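Local coordinates for protein NalP translocator (Neisseria meningitidis, PDB 1UYN) that forms the outer-membrane beta-barrel pore of an autotransporter, through which its secreted serine protease domain is translocated to the cell surface, at residues A15-A20 / Y132-S137; G178-L183 / T207-A212; G54-G59 / K293-H298; Q48-G53 / S299-V304. All coordinates share one frame; numbering follows the deposited sequence.

Contact 1 (A15-A20 / Y132-S137); sequences ADSTAA and YKNSIS
Where the helix inside the barrel meets the wall, Ser17 and Thr18 face Tyr132, Asn134 and Ile136, every second residue of strand 132-137. The short axes stay 9.6 Å apart, a gap spanned by the small Ser17 and Thr18, the longer side chains of the strand and one water. Water 1 donates to Thr18 OG1 at 2.9 Å and accepts from Asn134 ND2, joining helix to strand. Chi1 of Thr18 (-56°) sets OG1 beside its own backbone N; its one hydrogen can serve either Tyr14 O, one turn back, or Gln186 OE1. The methyl CG2 of Thr18 meets the tip of Tyr132, 3.3 Å from its OH, the two side chains crossing at about a right angle. That OH bonds to Gln186 as well, and Asn134 OD1 to Thr104 OG1, consistent with the modelled orientation, ND2 toward the helix. Ser17 OG turns back to the helix carbonyls, Val13 O and Tyr14 O, while Ile136 CD1 packs 3.9 Å from Ser17 OG. Short side chains let the helix lie near the wall, and hydroxyls and an amide suit a buried polar interface. Such contact fits a helix running inside the hydrophilic pore of an autotransporter translocator barrel.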
loop_
_atom_site.group_PDB
_atom_site.type_symbol
_atom_site.label_atom_id
_atom_site.label_comp_id
_atom_site.label_asym_id
_atom_site.label_seq_id
_atom_site.Cartn_x
_atom_site.Cartn_y
_atom_site.Cartn_z
ATOM N N ALA A 15 2.074 -5.914 17.389
ATOM C CA ALA A 15 0.953 -6.257 16.491
ATOM C C ALA A 15 0.533 -5.068 15.643
ATOM O O ALA A 15 0.314 -5.201 14.464
ATOM C CB ALA A 15 -0.262 -6.747 17.282
ATOM N N ASP A 16 0.426 -3.916 16.284
ATOM C CA ASP A 16 -0.069 -2.699 15.690
ATOM C C ASP A 16 0.846 -2.112 14.647
ATOM O O ASP A 16 0.376 -1.597 13.631
ATOM C CB ASP A 16 -0.257 -1.659 16.803
ATOM C CG ASP A 16 -1.433 -1.976 17.705
ATOM O OD1 ASP A 16 -2.213 -2.873 17.352
ATOM O OD2 ASP A 16 -1.663 -1.402 18.797
ATOM N N SER A 17 2.143 -2.116 14.916
ATOM C CA SER A 17 3.127 -1.620 13.941
ATOM C C SER A 17 3.161 -2.526 12.731
ATOM O O SER A 17 3.067 -2.059 11.592
ATOM C CB SER A 17 4.505 -1.499 14.540
ATOM O OG SER A 17 4.851 -2.653 15.282
ATOM N N THR A 18 3.214 -3.836 12.949
ATOM C CA THR A 18 3.100 -4.760 11.815
ATOM C C THR A 18 1.841 -4.515 11.004
ATOM O O THR A 18 1.898 -4.413 9.789
ATOM C CB THR A 18 3.102 -6.197 12.266
ATOM O OG1 THR A 18 4.274 -6.453 13.043
ATOM C CG2 THR A 18 3.228 -7.100 11.060
ATOM N N ALA A 19 0.708 -4.428 11.677
ATOM C CA ALA A 19 -0.568 -4.081 11.021
ATOM C C ALA A 19 -0.477 -2.775 10.204
ATOM O O ALA A 19 -0.997 -2.703 9.082
ATOM C CB ALA A 19 -1.659 -3.936 12.068
ATOM N N ALA A 20 0.156 -1.746 10.787
ATOM C CA ALA A 20 0.335 -0.458 10.110
ATOM C C ALA A 20 1.163 -0.583 8.842
ATOM O O ALA A 20 0.891 0.093 7.871
ATOM C CB ALA A 20 0.974 0.559 11.041
ATOM N N TYR A 132 10.644 -6.247 6.041
ATOM C CA TYR A 132 10.448 -5.112 6.920
ATOM C C TYR A 132 11.229 -5.275 8.212
ATOM O O TYR A 132 11.567 -6.372 8.604
ATOM C CB TYR A 132 8.949 -4.811 7.135
ATOM C CG TYR A 132 8.197 -5.802 7.969
ATOM C CD1 TYR A 132 8.183 -5.704 9.340
ATOM C CD2 TYR A 132 7.478 -6.829 7.384
ATOM C CE1 TYR A 132 7.503 -6.591 10.107
ATOM C CE2 TYR A 132 6.799 -7.742 8.153
ATOM C CZ TYR A 132 6.810 -7.614 9.526
ATOM O OH TYR A 132 6.122 -8.519 10.334
ATOM N N LYS A 133 11.569 -4.154 8.812
ATOM C CA LYS A 133 12.195 -4.135 10.107
ATOM C C LYS A 133 11.445 -3.141 10.978
ATOM O O LYS A 133 11.331 -1.994 10.630
ATOM C CB LYS A 133 13.670 -3.730 9.998
ATOM C CG LYS A 133 14.430 -3.962 11.314
ATOM C CD LYS A 133 15.962 -3.825 11.180
ATOM C CE LYS A 133 16.510 -2.567 11.937
ATOM N NZ LYS A 133 17.516 -2.898 13.032
ATOM N N ASN A 134 10.956 -3.600 12.117
ATOM C CA ASN A 134 10.258 -2.746 13.078
ATOM C C ASN A 134 11.167 -2.542 14.263
ATOM O O ASN A 134 11.647 -3.502 14.869
ATOM C CB ASN A 134 8.955 -3.429 13.566
ATOM C CG ASN A 134 7.881 -3.494 12.494
ATOM O OD1 ASN A 134 7.990 -2.865 11.434
ATOM N ND2 ASN A 134 6.857 -4.285 12.747
ATOM N N SER A 135 11.428 -1.285 14.576
ATOM C CA SER A 135 12.150 -0.919 15.786
ATOM C C SER A 135 11.148 -0.358 16.745
ATOM O O SER A 135 10.453 0.541 16.419
ATOM C CB SER A 135 13.183 0.118 15.485
ATOM O OG SER A 135 14.254 -0.523 14.876
ATOM N N ILE A 136 11.041 -0.949 17.913
ATOM C CA ILE A 136 10.086 -0.523 18.899
ATOM C C ILE A 136 10.864 0.025 20.037
ATOM O O ILE A 136 11.850 -0.538 20.382
ATOM C CB ILE A 136 9.279 -1.730 19.349
ATOM C CG1 ILE A 136 8.068 -1.958 18.425
ATOM C CG2 ILE A 136 8.799 -1.533 20.745
ATOM C CD1 ILE A 136 8.376 -2.159 16.951
ATOM N N SER A 137 10.458 1.158 20.588
ATOM C CA SER A 137 10.780 1.453 21.975
ATOM C C SER A 137 9.497 1.689 22.750
ATOM O O SER A 137 8.576 2.312 22.249
ATOM C CB SER A 137 11.724 2.631 22.126
ATOM O OG SER A 137 11.508 3.534 21.101
HETATM O O HOH W 1 6.329 -5.673 14.957
#

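Contact 2 (G178-L183 / T207-A212); sequences GLRYDL and TLVGLA
The carbonyl oxygen of Asp182 is held by two donors: Thr207 N at 2.8 Å and water 2, which also donates to Thr207 OG1 at 2.8 Å. Thr207 OG1 has a further partner in Gly238 O. From this end the strands run antiparallel, with hydrogen-bonded pairs Asp182 with Thr207, Arg180 with Val209 and Gly178 with Leu211. Both bonds of the last pair reach their carbonyls from well above the plane, Gly178 N standing 45° out of that of Leu211. Arg180, Asp182, Thr207, Val209 and Leu211 share the face toward the inner helix. Here Arg180 NH1 meets OD2 of Asp182 at 2.9 Å on its syn lone pair, the acceptor lying near the guanidinium plane, while Val209 CB covers one face of the same group and Val209 CG2 comes 3.6 Å from NH1. Arg239 shares the carboxylate and Glu233 takes Arg180 NH2, so the alternating charges would be expected to stabilise one another. Leu211 CD1 lies 3.9 Å from Arg180 CB, against the apolar root of the arginine. On the other face Leu179, Tyr181 and Leu208 form a largely apolar outer surface, consistent with facing lipid in the membrane: Leu208 CD1 touches Leu179 CB at 3.9 Å and Tyr181 CD1 at 4.2 Å. Charges within and leucines and tyrosine without are as expected for a transmembrane beta hairpin of a barrel with a hydrophilic pore.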
loop_
_atom_site.group_PDB
_atom_site.type_symbol
_atom_site.label_atom_id
_atom_site.label_comp_id
_atom_site.label_asym_id
_atom_site.label_seq_id
_atom_site.Cartn_x
_atom_site.Cartn_y
_atom_site.Cartn_z
ATOM N N GLY A 178 -11.525 -7.278 -7.141
ATOM C CA GLY A 178 -10.859 -8.554 -6.984
ATOM C C GLY A 178 -10.458 -8.913 -5.579
ATOM O O GLY A 178 -11.156 -8.637 -4.638
ATOM N N LEU A 179 -9.334 -9.604 -5.469
ATOM C CA LEU A 179 -8.860 -10.046 -4.210
ATOM C C LEU A 179 -7.385 -9.720 -4.098
ATOM O O LEU A 179 -6.707 -9.602 -5.092
ATOM C CB LEU A 179 -9.091 -11.540 -4.106
ATOM C CG LEU A 179 -10.510 -12.046 -4.313
ATOM C CD1 LEU A 179 -10.419 -13.537 -4.468
ATOM C CD2 LEU A 179 -11.464 -11.671 -3.176
ATOM N N ARG A 180 -6.902 -9.566 -2.868
ATOM C CA ARG A 180 -5.472 -9.486 -2.592
ATOM C C ARG A 180 -5.234 -10.408 -1.409
ATOM O O ARG A 180 -5.941 -10.335 -0.451
ATOM C CB ARG A 180 -5.081 -8.068 -2.230
ATOM C CG ARG A 180 -3.561 -7.859 -2.092
ATOM C CD ARG A 180 -3.166 -7.076 -0.835
ATOM N NE ARG A 180 -3.814 -5.789 -0.794
ATOM C CZ ARG A 180 -4.195 -5.153 0.302
ATOM N NH1 ARG A 180 -4.040 -5.673 1.509
ATOM N NH2 ARG A 180 -4.779 -3.963 0.171
ATOM N N TYR A 181 -4.259 -11.288 -1.494
ATOM C CA TYR A 181 -3.895 -12.143 -0.389
ATOM C C TYR A 181 -2.584 -11.650 0.197
ATOM O O TYR A 181 -1.616 -11.565 -0.529
ATOM C CB TYR A 181 -3.698 -13.566 -0.890
ATOM C CG TYR A 181 -3.521 -14.589 0.215
ATOM C CD1 TYR A 181 -4.558 -14.865 1.073
ATOM C CD2 TYR A 181 -2.323 -15.289 0.377
ATOM C CE1 TYR A 181 -4.426 -15.794 2.100
ATOM C CE2 TYR A 181 -2.170 -16.239 1.381
ATOM C CZ TYR A 181 -3.246 -16.481 2.249
ATOM O OH TYR A 181 -3.180 -17.415 3.272
ATOM N N ASP A 182 -2.561 -11.320 1.493
ATOM C CA ASP A 182 -1.351 -10.885 2.181
ATOM C C ASP A 182 -0.864 -11.998 3.022
ATOM O O ASP A 182 -1.573 -12.432 3.920
ATOM C CB ASP A 182 -1.635 -9.741 3.146
ATOM C CG ASP A 182 -2.099 -8.509 2.468
ATOM O OD1 ASP A 182 -1.881 -8.365 1.240
ATOM O OD2 ASP A 182 -2.710 -7.635 3.112
ATOM N N LEU A 183 0.356 -12.432 2.770
ATOM C CA LEU A 183 1.013 -13.449 3.582
ATOM C C LEU A 183 2.138 -12.775 4.348
ATOM O O LEU A 183 3.082 -12.284 3.761
ATOM C CB LEU A 183 1.588 -14.521 2.679
ATOM C CG LEU A 183 2.175 -15.765 3.321
ATOM C CD1 LEU A 183 1.180 -16.475 4.272
ATOM C CD2 LEU A 183 2.585 -16.686 2.233
ATOM N N THR A 207 -4.088 -13.196 4.930
ATOM C CA THR A 207 -5.359 -12.508 4.864
ATOM C C THR A 207 -5.836 -12.188 3.419
ATOM O O THR A 207 -5.183 -11.488 2.645
ATOM C CB THR A 207 -5.255 -11.217 5.665
ATOM O OG1 THR A 207 -4.837 -11.491 7.002
ATOM C CG2 THR A 207 -6.620 -10.597 5.883
ATOM N N LEU A 208 -6.997 -12.724 3.068
ATOM C CA LEU A 208 -7.701 -12.330 1.873
ATOM C C LEU A 208 -8.448 -11.048 2.082
ATOM O O LEU A 208 -9.102 -10.875 3.103
ATOM C CB LEU A 208 -8.713 -13.395 1.497
ATOM C CG LEU A 208 -9.187 -13.418 0.050
ATOM C CD1 LEU A 208 -8.065 -13.635 -0.920
ATOM C CD2 LEU A 208 -10.161 -14.578 -0.012
ATOM N N VAL A 209 -8.367 -10.188 1.071
ATOM C CA VAL A 209 -8.961 -8.848 1.047
ATOM C C VAL A 209 -9.801 -8.725 -0.212
ATOM O O VAL A 209 -9.323 -8.993 -1.335
ATOM C CB VAL A 209 -7.863 -7.713 0.983
ATOM C CG1 VAL A 209 -8.520 -6.353 1.130
ATOM C CG2 VAL A 209 -6.805 -7.884 2.067
ATOM N N GLY A 210 -11.037 -8.306 -0.052
ATOM C CA GLY A 210 -11.889 -8.024 -1.193
ATOM C C GLY A 210 -11.865 -6.542 -1.436
ATOM O O GLY A 210 -11.861 -5.743 -0.516
ATOM N N LEU A 211 -11.878 -6.198 -2.712
ATOM C CA LEU A 211 -11.592 -4.851 -3.237
ATOM C C LEU A 211 -12.555 -4.624 -4.365
ATOM O O LEU A 211 -12.949 -5.568 -5.056
ATOM C CB LEU A 211 -10.178 -4.763 -3.807
ATOM C CG LEU A 211 -9.081 -5.116 -2.813
ATOM C CD1 LEU A 211 -7.846 -5.648 -3.554
ATOM C CD2 LEU A 211 -8.699 -3.914 -1.935
ATOM N N ALA A 212 -12.921 -3.373 -4.556
ATOM C CA ALA A 212 -13.987 -3.011 -5.489
ATOM C C ALA A 212 -13.936 -1.516 -5.562
ATOM O O ALA A 212 -13.613 -0.877 -4.581
ATOM C CB ALA A 212 -15.363 -3.490 -5.002
HETATM O O HOH W 2 -2.096 -11.103 6.894
#

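Contact 3 (G54-G59 / K293-H298); sequences GTWEQG and KQYGNH
Trp56 and Tyr295, a non-hydrogen-bonded pair, make the firm part of this contact. Both have CG anti to the backbone N (chi1 -164° for Trp56), and the two side chains rise from the same face of the sheet. They meet as a T-shaped stack: the CD2 edge of Tyr295 comes over the five-membered ring of Trp56, the planes at 83° and the centroids 4.7 Å apart. Gln58 CG covers the opposite face of the indole, 3.5 Å above it, so the flat ring is held from both sides. Tyr295 OH is bonded to Asp23 and Arg27 of the inner helix, and Arg266 adds a cation-pi contact to its ring. Strand 54-57 belongs to the first strand of the barrel and strand 295-298 to the last, so these residues close the cylinder. Thr55 N to Gly296 O at 3.1 Å and Gly296 N to Thr55 O at 3.3 Å tie the backbones; beside them Gly54, lacking a side chain, brings its CA within 4.0 Å of Asn297 CA. Toward the loops the backbone pairing is down to one bond, Glu57 N to Gln294 O at 3.1 Å, and the rest is side-chain contact on the exposed side. Gln294, with a phi of 63°, turns the chain into the strand; its side chain crosses that of Glu57 obliquely, in a contact whose closest approach is doubtful.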
loop_
_atom_site.group_PDB
_atom_site.type_symbol
_atom_site.label_atom_id
_atom_site.label_comp_id
_atom_site.label_asym_id
_atom_site.label_seq_id
_atom_site.Cartn_x
_atom_site.Cartn_y
_atom_site.Cartn_z
ATOM N N GLY A 54 -2.467 8.632 9.175
ATOM C CA GLY A 54 -3.751 8.391 9.799
ATOM C C GLY A 54 -3.708 8.127 11.287
ATOM O O GLY A 54 -2.660 8.206 11.933
ATOM N N THR A 55 -4.894 7.848 11.811
ATOM C CA THR A 55 -5.088 7.351 13.162
ATOM C C THR A 55 -5.820 6.002 13.067
ATOM O O THR A 55 -6.513 5.728 12.077
ATOM C CB THR A 55 -5.901 8.359 13.990
ATOM O OG1 THR A 55 -7.032 8.787 13.238
ATOM C CG2 THR A 55 -5.131 9.641 14.218
ATOM N N TRP A 56 -5.671 5.158 14.091
ATOM C CA TRP A 56 -6.257 3.825 14.045
ATOM C C TRP A 56 -6.423 3.269 15.451
ATOM O O TRP A 56 -5.448 3.093 16.161
ATOM C CB TRP A 56 -5.344 2.943 13.190
ATOM C CG TRP A 56 -5.889 1.610 12.673
ATOM C CD1 TRP A 56 -7.112 1.029 12.940
ATOM C CD2 TRP A 56 -5.196 0.684 11.798
ATOM N NE1 TRP A 56 -7.211 -0.185 12.291
ATOM C CE2 TRP A 56 -6.056 -0.429 11.592
ATOM C CE3 TRP A 56 -3.932 0.686 11.169
ATOM C CZ2 TRP A 56 -5.703 -1.523 10.788
ATOM C CZ3 TRP A 56 -3.569 -0.425 10.370
ATOM C CH2 TRP A 56 -4.453 -1.509 10.190
ATOM N N GLU A 57 -7.656 3.016 15.871
ATOM C CA GLU A 57 -7.899 2.174 17.039
ATOM C C GLU A 57 -7.860 0.681 16.667
ATOM O O GLU A 57 -8.730 0.195 15.946
ATOM C CB GLU A 57 -9.251 2.488 17.667
ATOM C CG GLU A 57 -9.428 1.884 19.057
ATOM C CD GLU A 57 -9.054 2.858 20.140
ATOM O OE1 GLU A 57 -8.598 3.968 19.760
ATOM O OE2 GLU A 57 -9.217 2.535 21.359
ATOM N N GLN A 58 -6.865 -0.033 17.176
ATOM C CA GLN A 58 -6.687 -1.447 16.891
ATOM C C GLN A 58 -6.943 -2.248 18.149
ATOM O O GLN A 58 -5.998 -2.642 18.856
ATOM C CB GLN A 58 -5.260 -1.727 16.410
ATOM C CG GLN A 58 -4.929 -1.158 15.044
ATOM C CD GLN A 58 -3.704 -1.794 14.447
ATOM O OE1 GLN A 58 -3.714 -3.002 14.171
ATOM N NE2 GLN A 58 -2.639 -0.987 14.219
ATOM N N GLY A 59 -8.230 -2.481 18.427
ATOM C CA GLY A 59 -8.653 -3.306 19.543
ATOM C C GLY A 59 -8.277 -2.688 20.865
ATOM O O GLY A 59 -7.569 -3.297 21.651
ATOM N N LYS A 293 -15.120 2.887 10.789
ATOM C CA LYS A 293 -15.206 3.223 12.205
ATOM C C LYS A 293 -13.833 2.874 12.760
ATOM O O LYS A 293 -13.249 1.834 12.421
ATOM C CB LYS A 293 -16.343 2.472 12.926
ATOM C CG LYS A 293 -16.061 0.992 13.284
ATOM C CD LYS A 293 -17.050 0.490 14.355
ATOM C CE LYS A 293 -16.478 0.543 15.798
ATOM N NZ LYS A 293 -17.585 0.714 16.805
ATOM N N GLN A 294 -13.306 3.811 13.542
ATOM C CA GLN A 294 -12.005 3.710 14.195
ATOM C C GLN A 294 -10.835 3.609 13.240
ATOM O O GLN A 294 -9.748 3.150 13.608
ATOM C CB GLN A 294 -12.013 2.545 15.185
ATOM C CG GLN A 294 -12.648 2.904 16.548
ATOM C CD GLN A 294 -12.496 1.757 17.530
ATOM O OE1 GLN A 294 -12.258 1.968 18.735
ATOM N NE2 GLN A 294 -12.590 0.528 17.008
ATOM N N TYR A 295 -11.022 4.052 12.011
ATOM C CA TYR A 295 -9.885 4.072 11.083
ATOM C C TYR A 295 -10.032 5.253 10.157
ATOM O O TYR A 295 -11.113 5.564 9.705
ATOM C CB TYR A 295 -9.727 2.725 10.324
ATOM C CG TYR A 295 -8.617 2.702 9.290
ATOM C CD1 TYR A 295 -8.752 3.389 8.084
ATOM C CD2 TYR A 295 -7.442 2.005 9.510
ATOM C CE1 TYR A 295 -7.779 3.384 7.153
ATOM C CE2 TYR A 295 -6.409 2.006 8.560
ATOM C CZ TYR A 295 -6.599 2.700 7.383
ATOM O OH TYR A 295 -5.638 2.741 6.407
ATOM N N GLY A 296 -8.923 5.922 9.904
ATOM C CA GLY A 296 -8.879 7.010 8.948
ATOM C C GLY A 296 -7.461 7.224 8.488
ATOM O O GLY A 296 -6.584 7.371 9.301
ATOM N N ASN A 297 -7.237 7.251 7.186
ATOM C CA ASN A 297 -5.907 7.409 6.632
ATOM C C ASN A 297 -5.911 8.358 5.479
ATOM O O ASN A 297 -6.666 8.173 4.579
ATOM C CB ASN A 297 -5.376 6.057 6.143
ATOM C CG ASN A 297 -3.884 6.100 5.842
ATOM O OD1 ASN A 297 -3.043 6.152 6.781
ATOM N ND2 ASN A 297 -3.534 6.115 4.545
ATOM N N HIS A 298 -5.053 9.363 5.500
ATOM C CA HIS A 298 -4.780 10.202 4.321
ATOM C C HIS A 298 -3.622 9.582 3.549
ATOM O O HIS A 298 -2.592 9.352 4.098
ATOM C CB HIS A 298 -4.397 11.636 4.727
ATOM C CG HIS A 298 -5.369 12.280 5.648
ATOM N ND1 HIS A 298 -5.458 11.943 6.979
ATOM C CD2 HIS A 298 -6.292 13.247 5.442
ATOM C CE1 HIS A 298 -6.403 12.665 7.554
ATOM N NE2 HIS A 298 -6.920 13.469 6.644
#

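Contact 4 (Q48-G53 / S299-V304); sequences QTQQDG and SGRVGV
Arg301 stands opposite Gln50 and leans diagonally toward Gln48. Arg301 CB starts 4.1 Å from the carbonyl O of Thr49. Arg301 CG then packs on Gln50 CB at 3.7 Å, aliphatic carbon on aliphatic carbon. Arg301 CD passes Gln48 OE1 at 3.1 Å, and the chain bends at chi3 (-66°), which swings NE round; Arg301 NH1 ends 3.7 Å from Gln48 OE1. The Gln48 amide and Arg301 guanidinium planes are 25° apart. At the tip, NH2 has a long, weak ion pair with Asp34, and Arg286 lies close with like charge. Gln48 can bring CG to 3.6 Å from Gly303 CA because the glycine offers bare backbone there. At the other end Ser299 OG donates to Asp52 OD1 at 3.0 Å, arriving 41° above the carboxylate plane. OD1 also receives a salt bridge from Arg27 and a bond from Asn297 ND2, a concentration of donors that would be expected to stabilise the charged form. The strands are tied by Thr49 N to Val302 O at 2.9 Å, its return bond, and Gly300 N to Gln51 O. Thr49, Gln51 and Val302 project from the other face, where Thr49 and Gln51 bond to Gln70 and Ser68 of strand 62-79. Helix 12-34, through Met24, Arg28 and Ala31, lies against the Asp52, Gln50 and Arg301 face, and strand 281-292 flanks Ser299 and Arg301 with Ser288 and Leu284.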
loop_
_atom_site.group_PDB
_atom_site.type_symbol
_atom_site.label_atom_id
_atom_site.label_comp_id
_atom_site.label_asym_id
_atom_site.label_seq_id
_atom_site.Cartn_x
_atom_site.Cartn_y
_atom_site.Cartn_z
ATOM N N GLN A 48 8.392 8.077 -7.753
ATOM C CA GLN A 48 7.209 8.455 -6.972
ATOM C C GLN A 48 7.549 8.568 -5.478
ATOM O O GLN A 48 8.337 7.785 -4.938
ATOM C CB GLN A 48 6.110 7.381 -7.130
ATOM C CG GLN A 48 4.842 7.814 -7.792
ATOM C CD GLN A 48 4.110 6.690 -8.536
ATOM O OE1 GLN A 48 3.332 5.952 -7.948
ATOM N NE2 GLN A 48 4.356 6.572 -9.825
ATOM N N THR A 49 6.935 9.555 -4.829
ATOM C CA THR A 49 6.770 9.574 -3.373
ATOM C C THR A 49 5.313 9.436 -2.918
ATOM O O THR A 49 4.469 10.257 -3.266
ATOM C CB THR A 49 7.308 10.883 -2.838
ATOM O OG1 THR A 49 8.670 10.991 -3.225
ATOM C CG2 THR A 49 7.355 10.869 -1.303
ATOM N N GLN A 50 5.029 8.420 -2.115
ATOM C CA GLN A 50 3.712 8.289 -1.492
ATOM C C GLN A 50 3.859 8.636 -0.013
ATOM O O GLN A 50 4.657 8.024 0.638
ATOM C CB GLN A 50 3.180 6.872 -1.699
ATOM C CG GLN A 50 2.011 6.461 -0.801
ATOM C CD GLN A 50 1.673 4.945 -0.921
ATOM O OE1 GLN A 50 1.669 4.211 0.089
ATOM N NE2 GLN A 50 1.379 4.491 -2.146
ATOM N N GLN A 51 3.150 9.653 0.486
ATOM C CA GLN A 51 3.023 9.926 1.942
ATOM C C GLN A 51 1.680 9.412 2.518
ATOM O O GLN A 51 0.652 9.497 1.879
ATOM C CB GLN A 51 3.160 11.421 2.272
ATOM C CG GLN A 51 4.402 12.125 1.702
ATOM C CD GLN A 51 5.741 11.559 2.240
ATOM O OE1 GLN A 51 6.781 11.693 1.589
ATOM N NE2 GLN A 51 5.711 10.959 3.425
ATOM N N ASP A 52 1.718 8.908 3.745
ATOM C CA ASP A 52 0.585 8.280 4.434
ATOM C C ASP A 52 0.451 8.889 5.805
ATOM O O ASP A 52 1.453 9.235 6.415
ATOM C CB ASP A 52 0.829 6.790 4.591
ATOM C CG ASP A 52 0.428 6.011 3.383
ATOM O OD1 ASP A 52 -0.790 6.017 3.074
ATOM O OD2 ASP A 52 1.236 5.360 2.667
ATOM N N GLY A 53 -0.771 8.994 6.318
ATOM C CA GLY A 53 -0.985 9.676 7.582
ATOM C C GLY A 53 -2.362 9.443 8.140
ATOM O O GLY A 53 -3.321 9.987 7.651
ATOM N N SER A 299 -3.817 9.297 2.271
ATOM C CA SER A 299 -2.748 8.830 1.351
ATOM C C SER A 299 -2.562 9.839 0.234
ATOM O O SER A 299 -3.530 10.283 -0.377
ATOM C CB SER A 299 -3.103 7.476 0.739
ATOM O OG SER A 299 -1.919 6.795 0.367
ATOM N N GLY A 300 -1.321 10.235 -0.007
ATOM C CA GLY A 300 -0.986 11.202 -1.062
ATOM C C GLY A 300 0.062 10.619 -1.988
ATOM O O GLY A 300 0.659 9.632 -1.659
ATOM N N ARG A 301 0.327 11.224 -3.125
ATOM C CA ARG A 301 1.293 10.636 -4.072
ATOM C C ARG A 301 1.663 11.632 -5.162
ATOM O O ARG A 301 0.775 12.234 -5.751
ATOM C CB ARG A 301 0.705 9.398 -4.731
ATOM C CG ARG A 301 1.639 8.269 -4.789
ATOM C CD ARG A 301 1.389 7.337 -5.928
ATOM N NE ARG A 301 0.103 6.657 -5.786
ATOM C CZ ARG A 301 -0.683 6.243 -6.793
ATOM N NH1 ARG A 301 -0.350 6.418 -8.076
ATOM N NH2 ARG A 301 -1.826 5.624 -6.499
ATOM N N VAL A 302 2.961 11.816 -5.397
ATOM C CA VAL A 302 3.453 12.651 -6.480
ATOM C C VAL A 302 4.447 11.805 -7.259
ATOM O O VAL A 302 5.329 11.196 -6.673
ATOM C CB VAL A 302 4.119 13.962 -5.987
ATOM C CG1 VAL A 302 4.593 14.808 -7.185
ATOM C CG2 VAL A 302 3.152 14.784 -5.164
ATOM N N GLY A 303 4.270 11.756 -8.573
ATOM C CA GLY A 303 5.095 10.969 -9.462
ATOM C C GLY A 303 5.585 11.779 -10.644
ATOM O O GLY A 303 4.831 12.593 -11.220
ATOM N N VAL A 304 6.851 11.588 -11.001
ATOM C CA VAL A 304 7.383 12.141 -12.238
ATOM C C VAL A 304 7.784 10.957 -13.110
ATOM O O VAL A 304 8.224 9.944 -12.615
ATOM C CB VAL A 304 8.513 13.122 -11.944
ATOM C CG1 VAL A 304 9.205 13.584 -13.222
ATOM C CG2 VAL A 304 7.933 14.352 -11.229
#

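Contacts 3 and 4 are successive lengths of one seam between the first and last barrel strands, their centres 19 Å apart; a probable hydrogen bond from His298 N to Gly53 O, 2.8 Å, links them. Contact 1, on another part of the wall, touches contact 3 where Gln58 NE2 probably hydrogen-bonds to Asp16 O at 3.1 Å. Contact 2 joins the two strands of a hairpin across the chain's centre from contact 4, with centres 22 Å apart; its nearest atoms are about 7 Å from those of contact 1. The detergent pentaethylene glycol monodecyl ether lies about 8 Å from the Thr49 side chain and about 13 Å from that of Tyr132; Gln70 lines its site.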